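Side-chain contacts in KLLA0F20702p (PDB 5Y5A), which probably helps bring telomerase to telomeres, as the yeast Est1 protein that forms a complex with Cdc13: residues Gln363-Ile366 against Leu367-Ser371; Gly492-Lys495 against Phe496-Asp500. One frame throughout, in Å; residues are numbered along the deposited sequence.

In the fold
Contacts 1 and 2 come in series along the chain, and both belong to the Est1 DNA/RNA-binding domain. Contact 1 is a run of consecutive residues within the long helix 339-379; contact 2 is a tight turn in the loop between helices 483-487 and 512-515. Their centres lie about 14 Å apart, yet they touch: I369 CG2 of contact 1 packs on P493 CB of contact 2 at 4.0 Å. Helix 421-433 serves both, with W432 against I369 as well as P493. The loop is thereby laid on the helical core, and its T497 packs on an aromatic side chain of the bound peptide.

Contact 1 of 2, residues Gln363-Ile366 against Leu367-Ser371; sequences QDLI and LLIGS
L365 holds CG anti to its N (chi1 170°) and I369 holds CG1 anti to its carbonyl carbon (chi1 -80°), and the two side chains, one helical turn apart, lie side by side and point the same way. They meet at the ends of their branches, L365 CD1 lying 4.1 Å from I369 CD1. The torsion of I369 sets CG1 beside its own backbone N, which keeps this branch close to the preceding turn: CG1 is 3.6 Å from L365 O, the carbonyl that accepts the I369 backbone N-H at 2.9 Å. The neighbouring backbone bonds, from L367 N to Q363 O and from G370 N to I366 O, are 2.9 Å each and nearly straight. Farther on, L367 O takes two donors from S371: the backbone N at 2.7 Å and the hydroxyl OG at 2.9 Å, the latter from above the carbonyl plane. Helix 421-433 covers L365 and I369, helix 385-410 also reaches L365, and L367 faces helices 251-263 and 318-325. The chemistry is that of a helix buried in an all-helical core: apolar branches are spent on the surrounding helices, while the S371 hydroxyl is satisfied by its own helix.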
loop_
_atom_site.group_PDB
_atom_site.type_symbol
_atom_site.label_atom_id
_atom_site.label_comp_id
_atom_site.label_asym_id
_atom_site.label_seq_id
_atom_site.Cartn_x
_atom_site.Cartn_y
_atom_site.Cartn_z
ATOM N N GLN A 363 0.420 -3.634 -9.806
ATOM C CA GLN A 363 -0.163 -2.621 -8.928
ATOM C C GLN A 363 -1.643 -2.421 -9.239
ATOM O O GLN A 363 -2.462 -2.320 -8.331
ATOM C CB GLN A 363 0.581 -1.289 -9.054
ATOM C CG GLN A 363 0.159 -0.283 -7.986
ATOM C CD GLN A 363 1.037 0.949 -7.960
ATOM O OE1 GLN A 363 2.043 0.993 -7.246
ATOM N NE2 GLN A 363 0.662 1.960 -8.741
ATOM N N ASP A 364 -1.975 -2.392 -10.528
ATOM C CA ASP A 364 -3.353 -2.231 -10.972
ATOM C C ASP A 364 -4.266 -3.324 -10.414
ATOM O O ASP A 364 -5.397 -3.052 -10.023
ATOM C CB ASP A 364 -3.426 -2.236 -12.504
ATOM C CG ASP A 364 -3.054 -0.894 -13.121
ATOM O OD1 ASP A 364 -2.570 0.005 -12.396
ATOM O OD2 ASP A 364 -3.240 -0.752 -14.352
ATOM N N LEU A 365 -3.760 -4.558 -10.393
ATOM C CA LEU A 365 -4.501 -5.697 -9.856
ATOM C C LEU A 365 -4.849 -5.495 -8.385
ATOM O O LEU A 365 -6.005 -5.630 -7.988
ATOM C CB LEU A 365 -3.694 -6.988 -10.036
ATOM C CG LEU A 365 -4.249 -8.217 -9.316
ATOM C CD1 LEU A 365 -5.519 -8.727 -9.984
ATOM C CD2 LEU A 365 -3.199 -9.327 -9.228
ATOM N N ILE A 366 -3.856 -5.146 -7.578
ATOM C CA ILE A 366 -4.091 -4.934 -6.150
ATOM C C ILE A 366 -4.989 -3.725 -5.871
ATOM O O ILE A 366 -5.886 -3.795 -5.022
ATOM C CB ILE A 366 -2.773 -4.762 -5.401
ATOM C CG1 ILE A 366 -1.883 -5.985 -5.643
ATOM C CG2 ILE A 366 -3.028 -4.574 -3.909
ATOM C CD1 ILE A 366 -0.419 -5.683 -5.456
ATOM N N LEU A 367 -4.751 -2.623 -6.579
ATOM C CA LEU A 367 -5.629 -1.456 -6.491
ATOM C C LEU A 367 -7.090 -1.860 -6.734
ATOM O O LEU A 367 -7.983 -1.505 -5.969
ATOM C CB LEU A 367 -5.205 -0.392 -7.499
ATOM C CG LEU A 367 -6.179 0.751 -7.784
ATOM C CD1 LEU A 367 -6.318 1.678 -6.571
ATOM C CD2 LEU A 367 -5.726 1.540 -9.002
ATOM N N LEU A 368 -7.304 -2.624 -7.801
ATOM C CA LEU A 368 -8.633 -3.061 -8.213
ATOM C C LEU A 368 -9.299 -3.966 -7.177
ATOM O O LEU A 368 -10.470 -3.775 -6.834
ATOM C CB LEU A 368 -8.542 -3.785 -9.560
ATOM C CG LEU A 368 -9.863 -4.198 -10.195
ATOM C CD1 LEU A 368 -10.722 -2.963 -10.460
ATOM C CD2 LEU A 368 -9.609 -4.999 -11.473
ATOM N N ILE A 369 -8.555 -4.954 -6.684
ATOM C CA ILE A 369 -9.059 -5.830 -5.619
ATOM C C ILE A 369 -9.444 -4.999 -4.397
ATOM O O ILE A 369 -10.544 -5.131 -3.858
ATOM C CB ILE A 369 -8.014 -6.899 -5.222
ATOM C CG1 ILE A 369 -8.039 -8.046 -6.230
ATOM C CG2 ILE A 369 -8.289 -7.452 -3.809
ATOM C CD1 ILE A 369 -6.855 -8.990 -6.122
ATOM N N GLY A 370 -8.528 -4.138 -3.969
ATOM C CA GLY A 370 -8.796 -3.224 -2.877
ATOM C C GLY A 370 -10.002 -2.337 -3.139
ATOM O O GLY A 370 -10.797 -2.090 -2.245
ATOM N N SER A 371 -10.150 -1.879 -4.376
ATOM C CA SER A 371 -11.246 -0.988 -4.729
ATOM C C SER A 371 -12.634 -1.599 -4.575
ATOM O O SER A 371 -13.619 -0.865 -4.430
ATOM C CB SER A 371 -11.073 -0.489 -6.159
ATOM O OG SER A 371 -10.054 0.499 -6.195
#

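Contact 2 of 2, residues Gly492-Lys495 against Phe496-Asp500; sequences GPTK and FTLSD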
loop_
_atom_site.group_PDB
_atom_site.type_symbol
_atom_site.label_atom_id
_atom_site.label_comp_id
_atom_site.label_asym_id
_atom_site.label_seq_id
_atom_site.Cartn_x
_atom_site.Cartn_y
_atom_site.Cartn_z
ATOM N N GLY A 492 -5.890 -5.952 4.258
ATOM C CA GLY A 492 -7.155 -6.543 4.681
ATOM C C GLY A 492 -7.848 -7.511 3.728
ATOM O O GLY A 492 -8.308 -8.563 4.153
ATOM N N PRO A 493 -7.940 -7.168 2.431
ATOM C CA PRO A 493 -8.691 -8.070 1.542
ATOM C C PRO A 493 -8.126 -9.492 1.409
ATOM O O PRO A 493 -8.872 -10.394 1.053
ATOM C CB PRO A 493 -8.633 -7.343 0.201
ATOM C CG PRO A 493 -8.586 -5.900 0.592
ATOM C CD PRO A 493 -7.677 -5.871 1.788
ATOM N N THR A 494 -6.840 -9.684 1.677
ATOM C CA THR A 494 -6.262 -11.025 1.663
ATOM C C THR A 494 -6.062 -11.512 3.099
ATOM O O THR A 494 -5.320 -12.464 3.350
ATOM C CB THR A 494 -4.923 -11.060 0.886
ATOM O OG1 THR A 494 -4.095 -9.964 1.304
ATOM C CG2 THR A 494 -5.179 -10.938 -0.625
ATOM N N LYS A 495 -6.739 -10.838 4.029
ATOM C CA LYS A 495 -6.704 -11.184 5.449
ATOM C C LYS A 495 -5.317 -11.116 6.074
ATOM O O LYS A 495 -4.967 -11.952 6.911
ATOM C CB LYS A 495 -7.308 -12.569 5.688
ATOM C CG LYS A 495 -8.710 -12.734 5.137
ATOM C CD LYS A 495 -9.721 -11.955 5.947
ATOM C CE LYS A 495 -11.132 -12.401 5.609
ATOM N NZ LYS A 495 -12.137 -11.654 6.407
ATOM N N PHE A 496 -4.540 -10.128 5.632
ATOM C CA PHE A 496 -3.343 -9.645 6.327
ATOM C C PHE A 496 -2.114 -10.489 6.017
ATOM O O PHE A 496 -0.987 -10.080 6.308
ATOM C CB PHE A 496 -3.551 -9.677 7.848
ATOM C CG PHE A 496 -4.795 -8.964 8.295
ATOM C CD1 PHE A 496 -5.094 -7.700 7.798
ATOM C CD2 PHE A 496 -5.681 -9.555 9.185
ATOM C CE1 PHE A 496 -6.247 -7.030 8.192
ATOM C CE2 PHE A 496 -6.840 -8.883 9.587
ATOM C CZ PHE A 496 -7.118 -7.613 9.081
ATOM N N THR A 497 -2.324 -11.656 5.415
ATOM C CA THR A 497 -1.209 -12.498 4.982
ATOM C C THR A 497 -1.727 -13.502 3.937
ATOM O O THR A 497 -2.833 -14.030 4.068
ATOM C CB THR A 497 -0.487 -13.218 6.156
ATOM O OG1 THR A 497 0.669 -13.908 5.674
ATOM C CG2 THR A 497 -1.420 -14.202 6.872
ATOM N N LEU A 498 -0.952 -13.733 2.879
ATOM C CA LEU A 498 -1.348 -14.709 1.861
ATOM C C LEU A 498 -1.307 -16.123 2.447
ATOM O O LEU A 498 -0.236 -16.651 2.750
ATOM C CB LEU A 498 -0.444 -14.617 0.630
ATOM C CG LEU A 498 -0.253 -13.210 0.061
ATOM C CD1 LEU A 498 0.618 -13.227 -1.193
ATOM C CD2 LEU A 498 -1.603 -12.550 -0.218
ATOM N N SER A 499 -2.478 -16.735 2.596
ATOM C CA SER A 499 -2.598 -18.000 3.310
ATOM C C SER A 499 -2.709 -19.251 2.410
ATOM O O SER A 499 -3.299 -20.252 2.820
ATOM C CB SER A 499 -3.812 -17.938 4.244
ATOM O OG SER A 499 -5.010 -17.727 3.508
ATOM N N ASP A 500 -2.150 -19.202 1.202
ATOM C CA ASP A 500 -2.136 -20.386 0.343
ATOM C C ASP A 500 -1.057 -21.376 0.790
ATOM O O ASP A 500 -1.285 -22.580 0.805
ATOM C CB ASP A 500 -1.940 -20.010 -1.126
ATOM C CG ASP A 500 -0.859 -18.960 -1.329
ATOM O OD1 ASP A 500 -0.128 -18.643 -0.365
ATOM O OD2 ASP A 500 -0.743 -18.450 -2.464
HETATM O O HOH W 1 -4.656 -15.032 5.560
#
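F496 lays its ring over the backbone of the preceding residues, with K495 CA over one face and G492 CA approaching obliquely, 3.7 Å from CE1. A chi1 of -53° turns CG back beside the backbone N of F496, and the ring consequently folds over the chain that leads into it. CG itself stands 3.1 Å from K495 C. The bend beneath is a type I' beta turn from T494 to T497, with K495 and F496 at the two central positions, both at positive phi. The K495 side chain bends at chi2 (-72°) and touches S435; the residue is exposed. Just before, K495 N donates to G492 O at 2.8 Å, closing the bend of G492-K495 that leads into the turn. The turn also brings T494 O and T497 O to 3.0 Å from each other, two acceptors that cannot bond. A water lies 2.6 Å from T497 O and, more weakly placed, near K495 O; it has more acceptors in reach than protons, so not all of these bonds can form together. Past the turn the chain returns an apolar branch to T494: L498 CD2 lies against T494 CB at 3.8 Å, and nearly as close to OG1 and CG2, the two side chains crossing at a slant. T494 OG1 makes a weak hydrogen bond to F491 O. P493 rests on W432 of helix 421-433 and on I369 and H373 of helix 339-379, while L498 packs on R427 and C431. D500, salt-bridged to R427 and touching C431, V536 and S540, joins this end of the segment to helices 421-433 and 526-546.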